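Local coordinates for 5-formaminoimidazole-4-carboxamide-1-(beta)-D-ribofuranosyl 5'-monophosphate synthetase (PDB 2R7L), which catalyses the ATP- and formate-dependent formylation of AICAR to FAICAR in purine biosynthesis, without folates, at residues A[226-231]-A[295-300]. Sequence-based numbering, arbitrary orientation.
Sequences DKRYES and CLQSLC. With ATP (adenosine-5'-triphosphate), chain E; AMZ (aminoimidazole 4-carboxamide ribonucleotide), chain F.
Arg-228 and Gln-297 meet from two strands of one antiparallel sheet: strand 205-214 runs between 219-230 and 292-300, so 226-231 and 295-300 share no backbone pairing and join through side chains and ligands. The two side chains cross at about a right angle, their guanidinium and amide planes 50° apart. Arg-228 NH2 and Gln-297 NE2 lie 3.2 Å from each other, yet both are donors; they are linked by a water and by the triphosphate. Gln-297 NE2 gives a nearly straight bond of 2.9 Å to ATP O1B, while Arg-228 NE and NH2 make only weak bonds to ATP O2G. The water accepts from Gln-297 NE2 (2.9 Å) and from Arg-228 NE, and donates to O2G. Bends at chi2 and chi3 bring NH1 beside Asp-226 of the same strand, where it meets the syn lone pair of OD2 in a 3.2 Å salt bridge; a second, from Asp-316 OD1, takes NH2. N2 of AICAR (AMZ) lies over one guanidinium face, offset toward its rim. Beyond CG the extended Glu-230 side chain reaches the ribose, its OE1 accepting from ATP O2' at 3.1 Å. Together these residues line the ATP-grasp active site, Arg-228 touching both γ-phosphate and AICAR, Gln-297 a predicted magnesium ligand beside Glu-310.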
# COMPACT_ATOMS: atom_id res chain seq x y z
N ASP A 226 19.44 16.88 -3.43
CA ASP A 226 19.06 17.57 -4.67
C ASP A 226 20.25 18.36 -5.20
O ASP A 226 21.23 18.61 -4.50
CB ASP A 226 17.88 18.53 -4.42
CG ASP A 226 18.28 19.75 -3.58
OD1 ASP A 226 18.50 19.57 -2.37
OD2 ASP A 226 18.36 20.88 -4.13
N LYS A 227 20.16 18.75 -6.47
CA LYS A 227 21.06 19.75 -7.01
C LYS A 227 20.23 20.97 -7.37
O LYS A 227 19.08 20.85 -7.80
CB LYS A 227 21.85 19.21 -8.21
CG LYS A 227 21.07 19.05 -9.49
CD LYS A 227 22.01 18.88 -10.67
CE LYS A 227 21.27 19.05 -11.97
NZ LYS A 227 22.19 19.28 -13.11
N ARG A 228 20.81 22.15 -7.16
CA ARG A 228 20.08 23.40 -7.36
C ARG A 228 19.83 23.65 -8.83
O ARG A 228 20.60 23.22 -9.69
CB ARG A 228 20.87 24.58 -6.79
CG ARG A 228 21.24 24.46 -5.33
CD ARG A 228 20.00 24.29 -4.48
NE ARG A 228 20.17 24.88 -3.16
CZ ARG A 228 19.60 24.42 -2.06
NH1 ARG A 228 18.82 23.35 -2.10
NH2 ARG A 228 19.82 25.02 -0.90
N TYR A 229 18.74 24.36 -9.11
CA TYR A 229 18.37 24.78 -10.45
C TYR A 229 18.23 26.29 -10.34
O TYR A 229 17.22 26.79 -9.81
CB TYR A 229 17.06 24.13 -10.87
CG TYR A 229 16.81 24.06 -12.35
CD1 TYR A 229 17.85 23.88 -13.24
CD2 TYR A 229 15.52 24.14 -12.87
CE1 TYR A 229 17.64 23.80 -14.59
CE2 TYR A 229 15.29 24.06 -14.23
CZ TYR A 229 16.36 23.89 -15.08
OH TYR A 229 16.17 23.82 -16.43
N GLU A 230 19.24 27.01 -10.81
CA GLU A 230 19.38 28.44 -10.56
C GLU A 230 19.31 29.28 -11.84
O GLU A 230 19.76 28.85 -12.89
CB GLU A 230 20.68 28.69 -9.78
CG GLU A 230 20.63 28.14 -8.36
CD GLU A 230 21.99 27.94 -7.72
OE1 GLU A 230 22.99 27.82 -8.46
OE2 GLU A 230 22.05 27.88 -6.47
N SER A 231 18.71 30.46 -11.73
CA SER A 231 18.58 31.39 -12.85
C SER A 231 19.35 32.68 -12.53
O SER A 231 19.22 33.20 -11.43
CB SER A 231 17.10 31.70 -13.09
OG SER A 231 16.90 32.37 -14.33
N CYS A 295 21.00 20.56 6.50
CA CYS A 295 21.46 20.37 5.13
C CYS A 295 22.90 20.84 4.97
O CYS A 295 23.26 21.92 5.44
CB CYS A 295 20.55 21.16 4.19
SG CYS A 295 21.01 21.12 2.45
N LEU A 296 23.71 20.00 4.33
CA LEU A 296 25.04 20.43 3.86
C LEU A 296 24.98 20.65 2.36
O LEU A 296 24.69 19.72 1.60
CB LEU A 296 26.11 19.38 4.19
CG LEU A 296 26.44 19.19 5.68
CD1 LEU A 296 27.62 18.28 5.84
CD2 LEU A 296 26.69 20.52 6.37
N GLN A 297 25.24 21.88 1.93
CA GLN A 297 25.24 22.21 0.51
C GLN A 297 26.67 22.14 -0.01
O GLN A 297 27.50 22.97 0.33
CB GLN A 297 24.67 23.61 0.29
CG GLN A 297 23.24 23.74 0.76
CD GLN A 297 22.87 25.15 1.11
OE1 GLN A 297 22.73 25.49 2.28
NE2 GLN A 297 22.72 26.00 0.09
N SER A 298 26.95 21.14 -0.82
CA SER A 298 28.33 20.84 -1.15
C SER A 298 28.62 20.72 -2.64
O SER A 298 27.71 20.70 -3.47
CB SER A 298 28.75 19.56 -0.44
OG SER A 298 28.01 18.45 -0.92
N LEU A 299 29.90 20.67 -2.97
CA LEU A 299 30.34 20.43 -4.33
C LEU A 299 31.38 19.33 -4.29
O LEU A 299 32.30 19.36 -3.48
CB LEU A 299 30.92 21.71 -4.95
CG LEU A 299 29.89 22.80 -5.26
CD1 LEU A 299 30.55 24.18 -5.39
CD2 LEU A 299 29.09 22.46 -6.50
N CYS A 300 31.21 18.34 -5.15
CA CYS A 300 32.11 17.21 -5.18
C CYS A 300 33.17 17.46 -6.25
O CYS A 300 32.87 17.51 -7.44
CB CYS A 300 31.36 15.91 -5.46
SG CYS A 300 32.40 14.43 -5.34
PG ATP E . 20.29 29.41 -1.66
O1G ATP E . 19.45 29.48 -0.41
O2G ATP E . 20.93 28.06 -1.92
O3G ATP E . 19.62 30.01 -2.88
PB ATP E . 22.73 30.06 -0.34
O1B ATP E . 22.37 28.82 0.44
O2B ATP E . 23.08 31.32 0.43
O3B ATP E . 21.53 30.42 -1.36
PA ATP E . 25.05 30.68 -1.93
O1A ATP E . 26.31 30.61 -1.11
O2A ATP E . 24.37 31.98 -2.24
O3A ATP E . 23.97 29.65 -1.28
O5' ATP E . 25.36 29.95 -3.32
C5' ATP E . 24.51 30.18 -4.43
C4' ATP E . 25.04 29.36 -5.60
O4' ATP E . 26.32 29.85 -6.02
C3' ATP E . 25.27 27.90 -5.23
O3' ATP E . 24.08 27.11 -5.39
C2' ATP E . 26.37 27.49 -6.19
O2' ATP E . 25.81 27.09 -7.44
C1' ATP E . 27.17 28.77 -6.40
N9 ATP E . 28.32 28.73 -5.48
C8 ATP E . 28.29 29.16 -4.20
N7 ATP E . 29.50 28.99 -3.61
C5 ATP E . 30.32 28.45 -4.53
C6 ATP E . 31.74 28.03 -4.56
N6 ATP E . 32.54 28.15 -3.46
N1 ATP E . 32.21 27.51 -5.71
C2 ATP E . 31.43 27.38 -6.80
N3 ATP E . 30.14 27.75 -6.85
C4 ATP E . 29.54 28.27 -5.75
O5 AMZ F . 14.10 25.31 -3.50
C6 AMZ F . 15.05 25.73 -2.83
N2 AMZ F . 16.25 25.16 -2.79
C3A AMZ F . 14.90 26.97 -1.97
C7A AMZ F . 15.89 27.62 -1.26
N3 AMZ F . 17.18 27.28 -1.17
N1 AMZ F . 13.76 27.64 -1.79
C5 AMZ F . 14.04 28.67 -0.98
N AMZ F . 15.34 28.66 -0.66
C1 AMZ F . 16.03 29.63 0.22
C2 AMZ F . 16.55 30.85 -0.53
C3 AMZ F . 15.52 31.92 -0.23
O2 AMZ F . 16.17 33.18 -0.11
O1 AMZ F . 17.81 31.21 0.05
O AMZ F . 15.00 30.08 1.13
C AMZ F . 15.00 31.51 1.14
C4 AMZ F . 13.54 31.95 1.36
O3 AMZ F . 12.71 31.41 0.34
P AMZ F . 11.60 32.32 -0.33
OP1 AMZ F . 10.50 32.73 0.59
O4 AMZ F . 12.34 33.62 -0.93
OP2 AMZ F . 11.01 31.51 -1.60
O HOH W 1 22.86 26.35 -2.75